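Local atomic coordinates of Ras-interacting protein 1 (Homo sapiens, PDB entry 5KHO), a protein that acts as a vascular-specific regulator of GTPase signalling, cell architecture and adhesion, needed for endothelial cell morphogenesis and blood vessel tube formation. Residues 71-82 with 118-128; 26-36 with 48-56. All blocks are in the same frame, centred on the assembly; numbering follows the deposited sequence.

Contact 1. Residues 71-82 with 118-128; sequences DAFALCDALGRP and GWARRFELRGR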
loop_
_atom_site.group_PDB
_atom_site.type_symbol
_atom_site.label_atom_id
_atom_site.label_comp_id
_atom_site.label_asym_id
_atom_site.label_seq_id
_atom_site.Cartn_x
_atom_site.Cartn_y
_atom_site.Cartn_z
ATOM N N ASP B 71 -24.002 1.604 -8.383
ATOM C CA ASP B 71 -23.358 2.911 -8.569
ATOM C C ASP B 71 -23.440 3.839 -7.344
ATOM O O ASP B 71 -22.738 4.857 -7.282
ATOM C CB ASP B 71 -23.910 3.604 -9.827
ATOM C CG ASP B 71 -23.713 2.777 -11.101
ATOM O OD1 ASP B 71 -23.083 1.694 -11.050
ATOM O OD2 ASP B 71 -24.197 3.216 -12.165
ATOM N N ALA B 72 -24.283 3.474 -6.380
ATOM C CA ALA B 72 -24.407 4.200 -5.117
ATOM C C ALA B 72 -23.435 3.698 -4.049
ATOM O O ALA B 72 -23.251 4.355 -3.015
ATOM C CB ALA B 72 -25.835 4.117 -4.609
ATOM N N PHE B 73 -22.832 2.532 -4.304
ATOM C CA PHE B 73 -21.881 1.901 -3.378
ATOM C C PHE B 73 -20.447 1.810 -3.908
ATOM O O PHE B 73 -20.216 1.776 -5.124
ATOM C CB PHE B 73 -22.381 0.526 -2.942
ATOM C CG PHE B 73 -23.534 0.580 -1.988
ATOM C CD1 PHE B 73 -23.316 0.706 -0.617
ATOM C CD2 PHE B 73 -24.847 0.509 -2.456
ATOM C CE1 PHE B 73 -24.384 0.760 0.268
ATOM C CE2 PHE B 73 -25.918 0.559 -1.574
ATOM C CZ PHE B 73 -25.688 0.689 -0.213
ATOM N N ALA B 74 -19.504 1.743 -2.969
ATOM C CA ALA B 74 -18.072 1.846 -3.244
ATOM C C ALA B 74 -17.261 0.747 -2.565
ATOM O O ALA B 74 -17.507 0.393 -1.411
ATOM C CB ALA B 74 -17.566 3.211 -2.798
ATOM N N LEU B 75 -16.288 0.211 -3.289
ATOM C CA LEU B 75 -15.324 -0.691 -2.678
ATOM C C LEU B 75 -14.101 0.102 -2.225
ATOM O O LEU B 75 -13.474 0.814 -3.017
ATOM C CB LEU B 75 -14.952 -1.848 -3.617
ATOM C CG LEU B 75 -14.165 -3.042 -3.054
ATOM C CD1 LEU B 75 -14.777 -3.620 -1.781
ATOM C CD2 LEU B 75 -14.051 -4.114 -4.123
ATOM N N CYS B 76 -13.774 -0.038 -0.944
ATOM C CA CYS B 76 -12.790 0.814 -0.306
ATOM C C CYS B 76 -11.601 0.054 0.259
ATOM O O CYS B 76 -11.776 -0.947 0.955
ATOM C CB CYS B 76 -13.451 1.650 0.787
ATOM S SG CYS B 76 -14.830 2.640 0.174
ATOM N N ASP B 77 -10.401 0.547 -0.063
ATOM C CA ASP B 77 -9.155 0.104 0.542
ATOM C C ASP B 77 -8.954 0.941 1.798
ATOM O O ASP B 77 -8.511 2.091 1.727
ATOM C CB ASP B 77 -7.995 0.270 -0.455
ATOM C CG ASP B 77 -6.727 -0.515 -0.059
ATOM O OD1 ASP B 77 -6.620 -1.086 1.060
ATOM O OD2 ASP B 77 -5.808 -0.555 -0.897
ATOM N N ALA B 78 -9.313 0.371 2.941
ATOM C CA ALA B 78 -9.261 1.078 4.232
ATOM C C ALA B 78 -8.000 0.770 5.038
ATOM O O ALA B 78 -7.394 -0.299 4.875
ATOM C CB ALA B 78 -10.500 0.762 5.053
ATOM N N LEU B 79 -7.618 1.711 5.904
ATOM C CA LEU B 79 -6.410 1.615 6.736
ATOM C C LEU B 79 -6.609 2.262 8.109
ATOM O O LEU B 79 -7.412 3.188 8.261
ATOM C CB LEU B 79 -5.231 2.324 6.058
ATOM C CG LEU B 79 -4.821 2.106 4.608
ATOM C CD1 LEU B 79 -4.035 3.318 4.164
ATOM C CD2 LEU B 79 -3.989 0.847 4.451
ATOM N N GLY B 80 -5.846 1.793 9.094
ATOM C CA GLY B 80 -5.831 2.391 10.426
ATOM C C GLY B 80 -5.115 1.520 11.432
ATOM O O GLY B 80 -4.757 0.380 11.129
ATOM N N ARG B 81 -4.889 2.073 12.622
ATOM C CA ARG B 81 -4.351 1.321 13.753
ATOM C C ARG B 81 -5.374 0.305 14.295
ATOM O O ARG B 81 -6.585 0.528 14.175
ATOM C CB ARG B 81 -3.903 2.284 14.858
ATOM C CG ARG B 81 -2.411 2.598 14.873
ATOM C CD ARG B 81 -1.980 3.583 13.793
ATOM N NE ARG B 81 -1.969 4.971 14.260
ATOM C CZ ARG B 81 -2.883 5.897 13.959
ATOM N NH1 ARG B 81 -3.928 5.617 13.174
ATOM N NH2 ARG B 81 -2.751 7.123 14.452
ATOM N N PRO B 82 -4.895 -0.828 14.862
ATOM C CA PRO B 82 -5.816 -1.751 15.535
ATOM C C PRO B 82 -5.824 -1.573 17.056
ATOM O O PRO B 82 -6.765 -2.010 17.724
ATOM C CB PRO B 82 -5.268 -3.137 15.153
ATOM C CG PRO B 82 -3.911 -2.901 14.551
ATOM C CD PRO B 82 -3.570 -1.447 14.685
ATOM N N GLY B 118 2.596 -1.264 11.646
ATOM C CA GLY B 118 1.680 -1.028 12.771
ATOM C C GLY B 118 0.236 -0.725 12.387
ATOM O O GLY B 118 -0.600 -0.455 13.264
ATOM N N TRP B 119 -0.054 -0.779 11.085
ATOM C CA TRP B 119 -1.376 -0.455 10.546
ATOM C C TRP B 119 -2.062 -1.681 9.959
ATOM O O TRP B 119 -1.437 -2.482 9.255
ATOM C CB TRP B 119 -1.268 0.631 9.478
ATOM C CG TRP B 119 -0.979 2.010 10.000
ATOM C CD1 TRP B 119 0.057 2.392 10.816
ATOM C CD2 TRP B 119 -1.722 3.201 9.713
ATOM N NE1 TRP B 119 -0.006 3.742 11.062
ATOM C CE2 TRP B 119 -1.083 4.268 10.400
ATOM C CE3 TRP B 119 -2.867 3.475 8.946
ATOM C CZ2 TRP B 119 -1.556 5.589 10.349
ATOM C CZ3 TRP B 119 -3.342 4.792 8.898
ATOM C CH2 TRP B 119 -2.681 5.832 9.599
ATOM N N ALA B 120 -3.350 -1.812 10.269
ATOM C CA ALA B 120 -4.205 -2.849 9.709
ATOM C C ALA B 120 -4.832 -2.356 8.398
ATOM O O ALA B 120 -4.882 -1.148 8.140
ATOM C CB ALA B 120 -5.272 -3.250 10.714
ATOM N N ARG B 121 -5.299 -3.298 7.576
ATOM C CA ARG B 121 -5.860 -2.991 6.275
ATOM C C ARG B 121 -6.928 -4.012 5.888
ATOM O O ARG B 121 -6.671 -5.223 5.905
ATOM C CB ARG B 121 -4.747 -2.965 5.247
ATOM C CG ARG B 121 -5.182 -2.695 3.831
ATOM C CD ARG B 121 -4.127 -3.185 2.870
ATOM N NE ARG B 121 -4.371 -2.717 1.511
ATOM C CZ ARG B 121 -3.791 -3.228 0.427
ATOM N NH1 ARG B 121 -2.928 -4.238 0.534
ATOM N NH2 ARG B 121 -4.075 -2.732 -0.771
ATOM N N ARG B 122 -8.115 -3.508 5.544
ATOM C CA ARG B 122 -9.236 -4.334 5.112
ATOM C C ARG B 122 -10.018 -3.659 3.987
ATOM O O ARG B 122 -9.977 -2.433 3.857
ATOM C CB ARG B 122 -10.161 -4.663 6.295
ATOM C CG ARG B 122 -11.029 -3.514 6.788
ATOM C CD ARG B 122 -11.678 -3.834 8.118
ATOM N NE ARG B 122 -12.674 -2.824 8.479
ATOM C CZ ARG B 122 -13.433 -2.854 9.574
ATOM N NH1 ARG B 122 -14.313 -1.886 9.785
ATOM N NH2 ARG B 122 -13.327 -3.838 10.464
ATOM N N PHE B 123 -10.714 -4.463 3.179
ATOM C CA PHE B 123 -11.658 -3.951 2.197
ATOM C C PHE B 123 -12.996 -3.662 2.865
ATOM O O PHE B 123 -13.490 -4.476 3.636
ATOM C CB PHE B 123 -11.862 -4.935 1.047
ATOM C CG PHE B 123 -10.839 -4.824 -0.045
ATOM C CD1 PHE B 123 -10.685 -3.641 -0.764
ATOM C CD2 PHE B 123 -10.041 -5.920 -0.377
ATOM C CE1 PHE B 123 -9.737 -3.551 -1.775
ATOM C CE2 PHE B 123 -9.096 -5.838 -1.389
ATOM C CZ PHE B 123 -8.943 -4.652 -2.090
ATOM N N GLU B 124 -13.572 -2.498 2.565
ATOM C CA GLU B 124 -14.873 -2.096 3.107
ATOM C C GLU B 124 -15.910 -1.846 2.003
ATOM O O GLU B 124 -15.566 -1.386 0.902
ATOM C CB GLU B 124 -14.731 -0.869 4.017
ATOM C CG GLU B 124 -14.086 -1.164 5.375
ATOM C CD GLU B 124 -13.933 0.061 6.286
ATOM O OE1 GLU B 124 -13.932 1.217 5.799
ATOM O OE2 GLU B 124 -13.793 -0.134 7.513
ATOM N N LEU B 125 -17.168 -2.187 2.292
ATOM C CA LEU B 125 -18.273 -1.821 1.416
ATOM C C LEU B 125 -18.994 -0.635 2.024
ATOM O O LEU B 125 -19.511 -0.725 3.142
ATOM C CB LEU B 125 -19.252 -2.973 1.249
ATOM C CG LEU B 125 -19.933 -3.225 -0.102
ATOM C CD1 LEU B 125 -21.373 -3.644 0.157
ATOM C CD2 LEU B 125 -19.874 -2.065 -1.088
ATOM N N ARG B 126 -19.010 0.479 1.300
ATOM C CA ARG B 126 -19.615 1.714 1.799
ATOM C C ARG B 126 -20.497 2.411 0.770
ATOM O O ARG B 126 -20.318 2.227 -0.444
ATOM C CB ARG B 126 -18.533 2.683 2.276
ATOM C CG ARG B 126 -17.921 2.343 3.626
ATOM C CD ARG B 126 -16.915 3.410 3.997
ATOM N NE ARG B 126 -16.089 3.022 5.134
ATOM C CZ ARG B 126 -16.399 3.250 6.405
ATOM N NH1 ARG B 126 -17.538 3.858 6.731
ATOM N NH2 ARG B 126 -15.564 2.858 7.357
ATOM N N GLY B 127 -21.450 3.207 1.258
ATOM C CA GLY B 127 -22.143 4.164 0.406
ATOM C C GLY B 127 -21.108 5.079 -0.229
ATOM O O GLY B 127 -20.218 5.586 0.468
ATOM N N ARG B 128 -21.212 5.264 -1.548
ATOM C CA ARG B 128 -20.255 6.064 -2.325
ATOM C C ARG B 128 -20.035 7.486 -1.792
ATOM O O ARG B 128 -18.898 7.943 -1.746
ATOM C CB ARG B 128 -20.643 6.096 -3.800
ATOM C CG ARG B 128 -19.496 6.451 -4.725
ATOM C CD ARG B 128 -19.789 5.947 -6.125
ATOM N NE ARG B 128 -18.563 5.654 -6.863
ATOM C CZ ARG B 128 -18.002 4.452 -6.954
ATOM N NH1 ARG B 128 -16.888 4.292 -7.658
ATOM N NH2 ARG B 128 -18.547 3.406 -6.349
#
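Asp77 and Arg121 meet across two neighbouring antiparallel strands, 73-80 and 120-127, of the mixed sheet in this Ras-associating domain, a member of the ubiquitin-like superfamily. The extended arginine, its CG anti to the backbone N (chi1 178°), presents its guanidinium side-on to the carboxylate. Arg121 NE donates to Asp77 OD1 at 2.8 Å through that oxygen's syn lone pair, and Arg121 NH2 reaches Asp77 OD2 at 2.8 Å in a nearly straight bond. The two flat groups are tilted by 29°. NH2 also donates to Val109 O on helix 106-112, and Asp77 OD2 is hydrogen-bonded to a glycerol, probably from the crystallisation liquor, so both charged ends have further polar partners. On the same face, Leu75 CG lies 4.2 Å from Phe123 CD1, beside this helix.

The other face carries smaller groups on strand 73-80 and charges on its neighbour. The carboxylate of Glu124 sits near Ala78, whose CB is 3.5 Å from Glu124 OE1. Arg122 and Arg126 clasp it from the two flanks along their own strand: Arg122 gives NE and NH1 to OE2, whereas Arg126 gives NE and NH2 to OE1 from above the carboxylate plane. This salt-bridge network is likely to offset much of the acid's charge.

Backbone bonds join the strands from Ala74-Arg126 to Gly80-Ala120, the one from Arg122 N to Ala78 O being weak, and where strand 120-127 turns into helix 128-136, Arg128 N donates to Ala72 O at 2.7 Å. At the far end Arg81, bent at chi2 and chi3, folds over one face of Trp119. Its guanidinium stacks flat on the indole, planes 6° apart, while Arg81 CD rests 3.6 Å from the centroid of the five-membered ring of Trp119.

Contact 2. Residues 26-36 with 48-56; sequences LASGANYKSVL and AEALERYGL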
loop_
_atom_site.group_PDB
_atom_site.type_symbol
_atom_site.label_atom_id
_atom_site.label_comp_id
_atom_site.label_asym_id
_atom_site.label_seq_id
_atom_site.Cartn_x
_atom_site.Cartn_y
_atom_site.Cartn_z
ATOM N N LEU B 26 -24.063 -2.242 7.820
ATOM C CA LEU B 26 -25.117 -2.266 6.794
ATOM C C LEU B 26 -26.263 -3.134 7.299
ATOM O O LEU B 26 -27.429 -2.732 7.266
ATOM C CB LEU B 26 -24.604 -2.787 5.443
ATOM C CG LEU B 26 -23.422 -2.154 4.698
ATOM C CD1 LEU B 26 -23.019 -3.050 3.530
ATOM C CD2 LEU B 26 -23.722 -0.737 4.220
ATOM N N ALA B 27 -25.906 -4.325 7.766
ATOM C CA ALA B 27 -26.814 -5.220 8.443
ATOM C C ALA B 27 -26.233 -5.487 9.831
ATOM O O ALA B 27 -25.047 -5.808 9.956
ATOM C CB ALA B 27 -26.967 -6.507 7.644
ATOM N N SER B 28 -27.062 -5.329 10.864
ATOM C CA SER B 28 -26.622 -5.496 12.254
ATOM C C SER B 28 -26.149 -6.927 12.494
ATOM O O SER B 28 -26.852 -7.879 12.151
ATOM C CB SER B 28 -27.735 -5.119 13.242
ATOM O OG SER B 28 -28.628 -6.203 13.469
ATOM N N GLY B 29 -24.951 -7.056 13.062
ATOM C CA GLY B 29 -24.317 -8.351 13.300
ATOM C C GLY B 29 -23.163 -8.679 12.361
ATOM O O GLY B 29 -22.146 -9.228 12.797
ATOM N N ALA B 30 -23.320 -8.331 11.082
ATOM C CA ALA B 30 -22.379 -8.708 10.024
ATOM C C ALA B 30 -21.047 -7.967 10.091
ATOM O O ALA B 30 -20.978 -6.759 9.855
ATOM C CB ALA B 30 -23.022 -8.534 8.651
ATOM N N ASN B 31 -19.993 -8.718 10.404
ATOM C CA ASN B 31 -18.624 -8.210 10.427
ATOM C C ASN B 31 -18.049 -8.136 9.015
ATOM O O ASN B 31 -17.658 -7.059 8.550
ATOM C CB ASN B 31 -17.748 -9.078 11.339
ATOM C CG ASN B 31 -16.315 -8.600 11.410
ATOM O OD1 ASN B 31 -15.381 -9.407 11.358
ATOM N ND2 ASN B 31 -16.127 -7.283 11.537
ATOM N N TYR B 32 -17.975 -9.281 8.347
ATOM C CA TYR B 32 -17.643 -9.312 6.928
ATOM C C TYR B 32 -18.332 -10.472 6.226
ATOM O O TYR B 32 -18.666 -11.481 6.852
ATOM C CB TYR B 32 -16.125 -9.366 6.707
ATOM C CG TYR B 32 -15.443 -10.627 7.193
ATOM C CD1 TYR B 32 -15.402 -11.787 6.393
ATOM C CD2 TYR B 32 -14.810 -10.660 8.441
ATOM C CE1 TYR B 32 -14.773 -12.942 6.841
ATOM C CE2 TYR B 32 -14.161 -11.807 8.895
ATOM C CZ TYR B 32 -14.141 -12.944 8.096
ATOM O OH TYR B 32 -13.510 -14.084 8.554
ATOM N N LYS B 33 -18.562 -10.294 4.931
ATOM C CA LYS B 33 -18.929 -11.375 4.030
ATOM C C LYS B 33 -17.892 -11.346 2.907
ATOM O O LYS B 33 -17.486 -10.270 2.457
ATOM C CB LYS B 33 -20.348 -11.180 3.493
ATOM C CG LYS B 33 -21.349 -10.725 4.547
ATOM C CD LYS B 33 -22.780 -11.169 4.308
ATOM C CE LYS B 33 -23.673 -10.489 5.334
ATOM N NZ LYS B 33 -25.008 -11.121 5.528
ATOM N N SER B 34 -17.435 -12.512 2.472
ATOM C CA SER B 34 -16.317 -12.561 1.534
ATOM C C SER B 34 -16.656 -13.156 0.170
ATOM O O SER B 34 -17.406 -14.119 0.072
ATOM C CB SER B 34 -15.117 -13.268 2.167
ATOM O OG SER B 34 -15.334 -14.650 2.304
ATOM N N VAL B 35 -16.089 -12.561 -0.872
ATOM C CA VAL B 35 -16.317 -12.985 -2.252
ATOM C C VAL B 35 -15.062 -13.624 -2.881
ATOM O O VAL B 35 -13.930 -13.388 -2.423
ATOM C CB VAL B 35 -16.839 -11.818 -3.136
ATOM C CG1 VAL B 35 -18.207 -11.352 -2.675
ATOM C CG2 VAL B 35 -15.874 -10.641 -3.146
ATOM N N LEU B 36 -15.275 -14.443 -3.913
ATOM C CA LEU B 36 -14.178 -14.956 -4.729
ATOM C C LEU B 36 -13.749 -13.903 -5.732
ATOM O O LEU B 36 -14.589 -13.253 -6.359
ATOM C CB LEU B 36 -14.591 -16.236 -5.454
ATOM C CG LEU B 36 -14.406 -17.528 -4.651
ATOM C CD1 LEU B 36 -15.516 -18.517 -4.967
ATOM C CD2 LEU B 36 -13.029 -18.149 -4.871
ATOM N N ALA B 48 -21.156 -5.445 -6.922
ATOM C CA ALA B 48 -22.381 -6.159 -7.292
ATOM C C ALA B 48 -22.611 -7.474 -6.522
ATOM O O ALA B 48 -23.720 -7.694 -6.033
ATOM C CB ALA B 48 -22.428 -6.388 -8.795
ATOM N N GLU B 49 -21.577 -8.316 -6.396
ATOM C CA GLU B 49 -21.676 -9.582 -5.642
ATOM C C GLU B 49 -21.747 -9.364 -4.136
ATOM O O GLU B 49 -22.381 -10.155 -3.433
ATOM C CB GLU B 49 -20.524 -10.546 -5.964
ATOM C CG GLU B 49 -20.840 -12.011 -5.643
ATOM C CD GLU B 49 -19.618 -12.922 -5.600
ATOM O OE1 GLU B 49 -18.780 -12.873 -6.529
ATOM O OE2 GLU B 49 -19.501 -13.716 -4.639
ATOM N N ALA B 50 -21.090 -8.307 -3.653
ATOM C CA ALA B 50 -21.100 -7.959 -2.230
ATOM C C ALA B 50 -22.486 -7.511 -1.773
ATOM O O ALA B 50 -22.957 -7.961 -0.722
ATOM C CB ALA B 50 -20.052 -6.895 -1.909
ATOM N N LEU B 51 -23.136 -6.647 -2.562
ATOM C CA LEU B 51 -24.484 -6.146 -2.235
ATOM C C LEU B 51 -25.538 -7.251 -2.258
ATOM O O LEU B 51 -26.442 -7.284 -1.414
ATOM C CB LEU B 51 -24.896 -5.008 -3.170
ATOM C CG LEU B 51 -24.265 -3.638 -2.940
ATOM C CD1 LEU B 51 -24.598 -2.724 -4.111
ATOM C CD2 LEU B 51 -24.704 -3.026 -1.620
ATOM N N GLU B 52 -25.394 -8.151 -3.229
ATOM C CA GLU B 52 -26.204 -9.353 -3.335
ATOM C C GLU B 52 -26.090 -10.176 -2.052
ATOM O O GLU B 52 -27.104 -10.615 -1.505
ATOM C CB GLU B 52 -25.763 -10.171 -4.549
ATOM C CG GLU B 52 -26.908 -10.677 -5.406
ATOM C CD GLU B 52 -26.446 -11.311 -6.709
ATOM O OE1 GLU B 52 -25.335 -10.990 -7.195
ATOM O OE2 GLU B 52 -27.203 -12.138 -7.261
ATOM N N ARG B 53 -24.855 -10.340 -1.571
ATOM C CA ARG B 53 -24.544 -11.131 -0.379
ATOM C C ARG B 53 -24.893 -10.390 0.918
ATOM O O ARG B 53 -25.072 -11.017 1.961
ATOM C CB ARG B 53 -23.075 -11.590 -0.414
ATOM C CG ARG B 53 -22.631 -12.451 0.760
ATOM C CD ARG B 53 -21.289 -13.117 0.519
ATOM N NE ARG B 53 -21.455 -14.480 0.019
ATOM C CZ ARG B 53 -21.391 -14.827 -1.261
ATOM N NH1 ARG B 53 -21.557 -16.094 -1.598
ATOM N NH2 ARG B 53 -21.158 -13.915 -2.197
ATOM N N TYR B 54 -25.003 -9.067 0.853
ATOM C CA TYR B 54 -25.494 -8.288 1.995
ATOM C C TYR B 54 -27.014 -8.130 1.992
ATOM O O TYR B 54 -27.607 -7.782 3.019
ATOM C CB TYR B 54 -24.779 -6.931 2.091
ATOM C CG TYR B 54 -23.495 -7.026 2.862
ATOM C CD1 TYR B 54 -23.493 -6.948 4.252
ATOM C CD2 TYR B 54 -22.280 -7.228 2.211
ATOM C CE1 TYR B 54 -22.311 -7.053 4.972
ATOM C CE2 TYR B 54 -21.093 -7.334 2.919
ATOM C CZ TYR B 54 -21.116 -7.244 4.297
ATOM O OH TYR B 54 -19.950 -7.362 5.010
ATOM N N GLY B 55 -27.626 -8.394 0.836
ATOM C CA GLY B 55 -29.067 -8.301 0.647
ATOM C C GLY B 55 -29.518 -6.904 0.279
ATOM O O GLY B 55 -30.159 -6.232 1.084
ATOM N N LEU B 56 -29.168 -6.465 -0.933
ATOM C CA LEU B 56 -29.578 -5.151 -1.462
ATOM C C LEU B 56 -29.799 -5.163 -2.979
ATOM O O LEU B 56 -28.911 -5.525 -3.750
ATOM C CB LEU B 56 -28.575 -4.051 -1.080
ATOM C CG LEU B 56 -28.495 -3.588 0.380
ATOM C CD1 LEU B 56 -27.392 -4.308 1.143
ATOM C CD2 LEU B 56 -28.289 -2.083 0.449
#
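The ring of Tyr54, at the end of helix 43-54, is held between Lys33 and Leu26 in the densely packed part of the contact. Lys33 CG lies over one face, 3.8 Å from the Tyr54 ring centroid, and Leu26 CD1 covers the opposite face at 4.2 Å from the same point. Ala30 CB approaches Tyr54 CE1 obliquely. The extended lysine chain continues past the ring to the helix end, where Lys33 CD comes within 3.3 Å of Arg53 O. The tyrosine hydroxyl is engaged beyond this pair, donating a hydrogen bond to the carbonyl oxygen Ile21 O of strand 18-22. Exchanging Tyr54 for an alanine would probably open a gap between Leu26 and Lys33 and leave Ile21 O without this partner.

The helix thus packs against strand 30-36 of the ubiquitin-like sheet. That strand pairs antiparallel with a strand of another protein's chain, consistent with the way RA domains bind Ras-family GTPases.

Toward exposed Leu36, a single methyl branch, Val35 CG1, lies 3.3 Å from Glu49 OE2, the two side chains running alongside one another and pointing opposite ways. Ser34 O lies over one face of the Arg53 guanidinium, whose NH2 bonds weakly to Glu49 OE2 and whose NH1 has weak polar contacts with the other protein's chain.

How the contacts relate
Contacts 1 and 2 have centres about 14 Å apart and both draw on the same sheet, with the helix of contact 2 leading along the chain toward strand 73-80 of contact 1. They meet through apolar side chains. Phe73 CD2 lies 3.6 Å from Leu51 CD2, and Phe73 CZ is 3.9 Å from Leu56 CD2. Leu125 CD1 touches Leu26 CD1 and Leu51 CD2, each at 3.8 Å. Their outward relations differ: contact 2 sits on the sheet edge that continues into the other protein's chain, whereas contact 1 lies further inside the sheet, with Asp77, Leu79 and Arg121 packing on Trp113 of a second subunit, another copy of this protein.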